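Local coordinates for baculoviral IAP repeat-containing protein 2 (PDB 3M1D) that probably acts as an inhibitor of apoptosis that TRAF2 recruits to receptor signalling complexes, here as its zinc-binding BIR1 domain, at residues Ser10-Arg15 and Leu33-Phe38; Cys52-Asp57 and Gln67-Leu72. All blocks are in the same frame, centred on the assembly; numbering follows the deposited sequence.

Interaction 1: Ser10-Arg15 and Leu33-Phe38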
loop_
_atom_site.group_PDB
_atom_site.type_symbol
_atom_site.label_atom_id
_atom_site.label_comp_id
_atom_site.label_asym_id
_atom_site.label_seq_id
_atom_site.Cartn_x
_atom_site.Cartn_y
_atom_site.Cartn_z
ATOM N N SER A 10 -3.925 2.025 -14.625
ATOM C CA SER A 10 -3.219 3.273 -14.392
ATOM C C SER A 10 -3.148 3.570 -12.900
ATOM O O SER A 10 -2.220 4.250 -12.452
ATOM C CB SER A 10 -3.885 4.453 -15.134
ATOM O OG SER A 10 -5.026 4.940 -14.433
ATOM N N CYS A 11 -4.128 3.074 -12.138
ATOM C CA CYS A 11 -4.205 3.386 -10.706
ATOM C C CYS A 11 -2.980 2.871 -9.956
ATOM O O CYS A 11 -2.393 3.600 -9.164
ATOM C CB CYS A 11 -5.487 2.844 -10.051
ATOM S SG CYS A 11 -7.012 3.180 -10.973
ATOM N N GLU A 12 -2.600 1.615 -10.193
ATOM C CA GLU A 12 -1.411 1.076 -9.532
ATOM C C GLU A 12 -0.166 1.855 -9.919
ATOM O O GLU A 12 0.743 2.058 -9.097
ATOM C CB GLU A 12 -1.197 -0.394 -9.857
ATOM C CG GLU A 12 -0.037 -0.980 -9.052
ATOM C CD GLU A 12 0.290 -2.409 -9.426
ATOM O OE1 GLU A 12 -0.579 -3.093 -9.987
ATOM O OE2 GLU A 12 1.425 -2.850 -9.148
ATOM N N LEU A 13 -0.134 2.292 -11.176
ATOM C CA LEU A 13 0.996 3.057 -11.690
ATOM C C LEU A 13 1.054 4.419 -11.029
ATOM O O LEU A 13 2.125 4.873 -10.637
ATOM C CB LEU A 13 0.950 3.173 -13.224
ATOM C CG LEU A 13 1.203 1.837 -13.941
ATOM C CD1 LEU A 13 0.864 1.912 -15.410
ATOM C CD2 LEU A 13 2.648 1.364 -13.742
ATOM N N TYR A 14 -0.101 5.069 -10.887
ATOM C CA TYR A 14 -0.155 6.303 -10.121
ATOM C C TYR A 14 0.351 6.075 -8.709
ATOM O O TYR A 14 1.166 6.842 -8.212
ATOM C CB TYR A 14 -1.568 6.917 -10.065
ATOM C CG TYR A 14 -1.640 7.955 -8.962
ATOM C CD1 TYR A 14 -0.973 9.174 -9.084
ATOM C CD2 TYR A 14 -2.310 7.692 -7.772
ATOM C CE1 TYR A 14 -0.995 10.112 -8.060
ATOM C CE2 TYR A 14 -2.338 8.636 -6.741
ATOM C CZ TYR A 14 -1.685 9.838 -6.900
ATOM O OH TYR A 14 -1.714 10.774 -5.887
ATOM N N ARG A 15 -0.137 5.028 -8.045
ATOM C CA ARG A 15 0.324 4.771 -6.681
ATOM C C ARG A 15 1.852 4.679 -6.627
ATOM O O ARG A 15 2.480 5.282 -5.759
ATOM C CB ARG A 15 -0.323 3.518 -6.084
ATOM C CG ARG A 15 -1.842 3.597 -6.041
ATOM C CD ARG A 15 -2.422 2.595 -5.062
ATOM N NE ARG A 15 -2.384 1.229 -5.579
ATOM C CZ ARG A 15 -3.209 0.767 -6.511
ATOM N NH1 ARG A 15 -4.123 1.568 -7.060
ATOM N NH2 ARG A 15 -3.108 -0.493 -6.910
ATOM N N LEU A 33 3.962 -2.261 -1.881
ATOM C CA LEU A 33 3.006 -1.368 -1.259
ATOM C C LEU A 33 1.945 -0.940 -2.261
ATOM O O LEU A 33 0.745 -1.071 -1.994
ATOM C CB LEU A 33 3.718 -0.153 -0.661
ATOM C CG LEU A 33 4.501 -0.531 0.594
ATOM C CD1 LEU A 33 5.450 0.579 1.004
ATOM C CD2 LEU A 33 3.525 -0.875 1.740
ATOM N N ALA A 34 2.393 -0.457 -3.422
ATOM C CA ALA A 34 1.496 0.043 -4.458
ATOM C C ALA A 34 0.582 -1.055 -4.996
ATOM O O ALA A 34 -0.610 -0.821 -5.254
ATOM C CB ALA A 34 2.301 0.687 -5.599
ATOM N N ARG A 35 1.137 -2.252 -5.159
ATOM C CA ARG A 35 0.355 -3.402 -5.594
ATOM C C ARG A 35 -0.717 -3.764 -4.576
ATOM O O ARG A 35 -1.784 -4.246 -4.948
ATOM C CB ARG A 35 1.256 -4.621 -5.839
ATOM C CG ARG A 35 2.233 -4.448 -6.986
ATOM C CD ARG A 35 3.113 -5.684 -7.179
ATOM N NE ARG A 35 4.222 -5.416 -8.094
ATOM C CZ ARG A 35 5.233 -6.252 -8.313
ATOM N NH1 ARG A 35 5.279 -7.419 -7.680
ATOM N NH2 ARG A 35 6.200 -5.923 -9.164
ATOM N N ALA A 36 -0.429 -3.548 -3.294
ATOM C CA ALA A 36 -1.410 -3.845 -2.246
ATOM C C ALA A 36 -2.465 -2.742 -2.100
ATOM O O ALA A 36 -3.316 -2.809 -1.221
ATOM C CB ALA A 36 -0.723 -4.120 -0.913
ATOM N N GLY A 37 -2.404 -1.746 -2.981
ATOM C CA GLY A 37 -3.399 -0.683 -3.027
ATOM C C GLY A 37 -2.982 0.576 -2.301
ATOM O O GLY A 37 -3.755 1.524 -2.201
ATOM N N PHE A 38 -1.754 0.602 -1.790
ATOM C CA PHE A 38 -1.339 1.730 -0.960
ATOM C C PHE A 38 -0.583 2.799 -1.726
ATOM O O PHE A 38 0.297 2.489 -2.510
ATOM C CB PHE A 38 -0.473 1.233 0.202
ATOM C CG PHE A 38 -1.214 0.373 1.189
ATOM C CD1 PHE A 38 -2.136 0.934 2.059
ATOM C CD2 PHE A 38 -0.975 -0.990 1.258
ATOM C CE1 PHE A 38 -2.819 0.155 2.980
ATOM C CE2 PHE A 38 -1.651 -1.780 2.178
ATOM C CZ PHE A 38 -2.578 -1.208 3.040
HETATM O O HOH W 1 -2.407 -4.484 -7.809
#

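Interaction 2: Cys52-Asp57 and Gln67-Leu72. With ZN (zinc ion), chain C.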
loop_
_atom_site.group_PDB
_atom_site.type_symbol
_atom_site.label_atom_id
_atom_site.label_comp_id
_atom_site.label_asym_id
_atom_site.label_seq_id
_atom_site.Cartn_x
_atom_site.Cartn_y
_atom_site.Cartn_z
ATOM N N CYS A 52 -10.016 2.022 0.429
ATOM C CA CYS A 52 -10.711 2.089 1.713
ATOM C C CYS A 52 -10.118 3.104 2.682
ATOM O O CYS A 52 -10.700 3.363 3.726
ATOM C CB CYS A 52 -10.750 0.714 2.378
ATOM S SG CYS A 52 -9.102 0.105 2.978
ATOM N N GLY A 53 -8.966 3.674 2.351
ATOM C CA GLY A 53 -8.365 4.667 3.235
ATOM C C GLY A 53 -7.639 4.096 4.456
ATOM O O GLY A 53 -7.213 4.844 5.330
ATOM N N LEU A 54 -7.482 2.776 4.536
ATOM C CA LEU A 54 -6.684 2.203 5.626
ATOM C C LEU A 54 -5.280 2.821 5.624
ATOM O O LEU A 54 -4.652 2.919 4.574
ATOM C CB LEU A 54 -6.585 0.683 5.485
ATOM C CG LEU A 54 -5.671 -0.068 6.451
ATOM C CD1 LEU A 54 -6.267 -0.093 7.857
ATOM C CD2 LEU A 54 -5.468 -1.482 5.926
ATOM N N MET A 55 -4.799 3.225 6.800
ATOM C CA MET A 55 -3.503 3.892 6.927
ATOM C C MET A 55 -2.525 3.066 7.752
ATOM O O MET A 55 -2.851 2.622 8.851
ATOM C CB MET A 55 -3.671 5.281 7.552
ATOM C CG MET A 55 -4.445 6.249 6.657
ATOM S SD MET A 55 -4.622 7.881 7.399
ATOM C CE MET A 55 -3.057 8.585 6.934
ATOM N N LEU A 56 -1.322 2.887 7.210
ATOM C CA LEU A 56 -0.311 2.007 7.791
ATOM C C LEU A 56 1.066 2.661 7.753
ATOM O O LEU A 56 1.455 3.264 6.750
ATOM C CB LEU A 56 -0.270 0.686 7.023
ATOM C CG LEU A 56 -1.501 -0.212 7.165
ATOM C CD1 LEU A 56 -1.412 -1.440 6.271
ATOM C CD2 LEU A 56 -1.676 -0.627 8.606
ATOM N N ASP A 57 1.801 2.551 8.849
ATOM C CA ASP A 57 3.169 3.058 8.886
ATOM C C ASP A 57 4.050 2.142 9.736
ATOM O O ASP A 57 3.641 1.037 10.093
ATOM C CB ASP A 57 3.218 4.517 9.378
ATOM C CG ASP A 57 2.905 4.657 10.864
ATOM O OD1 ASP A 57 2.609 3.645 11.534
ATOM O OD2 ASP A 57 2.961 5.793 11.372
ATOM N N GLN A 67 -1.196 -8.830 3.314
ATOM C CA GLN A 67 -1.693 -9.489 4.523
ATOM C C GLN A 67 -2.178 -8.501 5.562
ATOM O O GLN A 67 -3.223 -8.705 6.174
ATOM C CB GLN A 67 -0.617 -10.357 5.181
ATOM C CG GLN A 67 -0.546 -11.775 4.671
ATOM C CD GLN A 67 0.285 -12.667 5.578
ATOM O OE1 GLN A 67 0.640 -12.283 6.697
ATOM N NE2 GLN A 67 0.583 -13.871 5.106
ATOM N N LYS A 68 -1.394 -7.457 5.811
ATOM C CA LYS A 68 -1.820 -6.463 6.789
ATOM C C LYS A 68 -3.162 -5.892 6.350
ATOM O O LYS A 68 -4.070 -5.722 7.153
ATOM C CB LYS A 68 -0.790 -5.333 6.936
ATOM C CG LYS A 68 0.362 -5.670 7.876
ATOM C CD LYS A 68 1.074 -4.404 8.344
ATOM C CE LYS A 68 2.150 -4.699 9.385
ATOM N NZ LYS A 68 2.822 -3.431 9.850
ATOM N N HIS A 69 -3.268 -5.625 5.057
ATOM C CA HIS A 69 -4.462 -5.035 4.465
ATOM C C HIS A 69 -5.691 -5.934 4.657
ATOM O O HIS A 69 -6.735 -5.476 5.126
ATOM C CB HIS A 69 -4.204 -4.813 2.978
ATOM C CG HIS A 69 -5.116 -3.817 2.342
ATOM N ND1 HIS A 69 -4.815 -3.196 1.148
ATOM C CD2 HIS A 69 -6.315 -3.324 2.732
ATOM C CE1 HIS A 69 -5.791 -2.367 0.829
ATOM N NE2 HIS A 69 -6.710 -2.423 1.774
ATOM N N LYS A 70 -5.561 -7.201 4.270
ATOM C CA LYS A 70 -6.623 -8.203 4.415
ATOM C C LYS A 70 -7.072 -8.361 5.856
ATOM O O LYS A 70 -8.259 -8.520 6.122
ATOM C CB LYS A 70 -6.145 -9.584 3.933
ATOM C CG LYS A 70 -6.313 -9.851 2.459
ATOM C CD LYS A 70 -5.361 -10.957 1.987
ATOM C CE LYS A 70 -5.500 -12.242 2.804
ATOM N NZ LYS A 70 -4.832 -13.423 2.145
ATOM N N GLN A 71 -6.101 -8.359 6.772
ATOM C CA GLN A 71 -6.333 -8.596 8.193
ATOM C C GLN A 71 -7.023 -7.431 8.876
ATOM O O GLN A 71 -7.894 -7.624 9.726
ATOM C CB GLN A 71 -5.004 -8.846 8.923
ATOM C CG GLN A 71 -4.524 -10.287 8.890
ATOM C CD GLN A 71 -3.050 -10.442 9.242
ATOM O OE1 GLN A 71 -2.465 -11.499 9.001
ATOM N NE2 GLN A 71 -2.440 -9.395 9.811
ATOM N N LEU A 72 -6.611 -6.220 8.528
ATOM C CA LEU A 72 -7.086 -5.051 9.250
ATOM C C LEU A 72 -8.399 -4.542 8.707
ATOM O O LEU A 72 -9.282 -4.158 9.482
ATOM C CB LEU A 72 -6.041 -3.935 9.235
ATOM C CG LEU A 72 -4.761 -4.289 9.988
ATOM C CD1 LEU A 72 -3.606 -3.415 9.501
ATOM C CD2 LEU A 72 -4.968 -4.128 11.479
HETATM ZN ZN ZN C . -8.248 -0.972 1.102
HETATM O O HOH W 2 2.656 -1.138 8.765
#

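Interaction 1: Ser10-Arg15 and Leu33-Phe38
Arg-15 carries this contact. Its CG stands anti to the carbonyl carbon and beside the backbone N. The chain then bends at chi3 (-75°), which brings the edge of the guanidinium to Ala-34 O, in the last turn of helix 30-35. The group grips Ala-34 O side-on with NE and NH2, and the oxygen lies almost in the guanidinium plane. Arg-15 NE is 2.7 Å from Ala-34 O and meets it on a lone pair in the carbonyl plane, with an N-H...O angle of 155°. Arg-15 NH2 reaches the same Ala-34 O at 3.0 Å, but its N-H is more bent. Glu-12 CA lies over one guanidinium face, near its rim.

Ala-34 O also takes the backbone N-H of Gly-37, so three donors meet on this one oxygen. Phe-38 N bonds back to Leu-33 O. With the positive phi of Gly-37, these two bonds close the helix in a Schellman motif. Arg-15 thus joins helix 9-17 of the BIR domain to the C-terminal cap of helix 30-35. Arg-15 CD rests 3.3 Å from Gly-37 O. Arg-15 CB packs on Ala-34 CB at 3.9 Å, where the helices come close. Arg-15 NH2 also forms a salt bridge to Asp-8, and the guanidinium makes a cation-pi contact with Phe-50.

Glu-12 is extended, with CG anti to the backbone N, and crosses Arg-35 obliquely. The carboxylate and guanidinium planes are 69° apart. The salt bridge from Glu-12 OE2 to Arg-35 NE is long, at 3.9 Å, and OE2 is less certainly placed. A water links Glu-12 OE1 to Arg-35 O.

Interaction 2: Cys52-Asp57 and Gln67-Leu72
Two partners grip Cys-52 SG: the zinc ion at 2.3 Å and the backbone N-H of Leu-54, whose N is 3.5 Å from SG. The sulfur sits between its own backbone N and carbonyl carbon (chi1 69°). It meets the His-69 ring at the edge. His-69 NE2 binds the zinc at 2.2 Å, and Cys-49 and Cys-76 complete the site of three cysteines and one histidine in the BIR fold. The other ring nitrogen, ND1, is hydrogen-bonded to Ala-36 O, so both ends of the imidazole are fixed. This second-shell bond orients the ring and would be expected to favour a proton on ND1.

Leu-54 has CG anti to the backbone N, and its side chain and that of His-69 run past each other antiparallel. Leu-54 CD2 is 3.8 Å from His-69 CD2, and Leu-54 CD1 faces Leu-72 CB. Leu-56 has CG beside the backbone N. It reaches Leu-72 tip to tip, with Leu-56 CD2 3.5 Å from Leu-72 CD1. Leu-56 CD1 packs on Lys-68 CB at 4.0 Å. The extended Lys-68 chain carries NZ to a salt bridge with Asp-63, and a water links NZ to Asp-57 O.

Helix 65-72 thus lies against the Cys-52 loop and the outermost strand 55-56, which pairs with strand 47-49. Phe-38 of strand 38-40 touches Leu-54 and Leu-56, and helix 77-83 meets His-69 through Ile-79.

In the fold
The centres of interactions 1 and 2 are 14 Å apart, on opposite sides of the chain's centre, yet the two contacts touch. The hydrogen bond that holds the imidazole spans 2.8 Å from His-69 ND1 to Ala-36 O, in the turn after helix 30-35. The turn of interaction 1 therefore supplies a second-shell partner to the zinc site of interaction 2. Phe-38 follows that turn. Phe-38 CZ packs 3.5 Å from His-69 ND1 and 3.4 Å from Leu-56 CD1. The nearest atom of the Phe-38 side chain is about 6 Å from the zinc ion. Interaction 1 joins the two N-terminal helices, and interaction 2 joins the last strand to helix 65-72 around the metal.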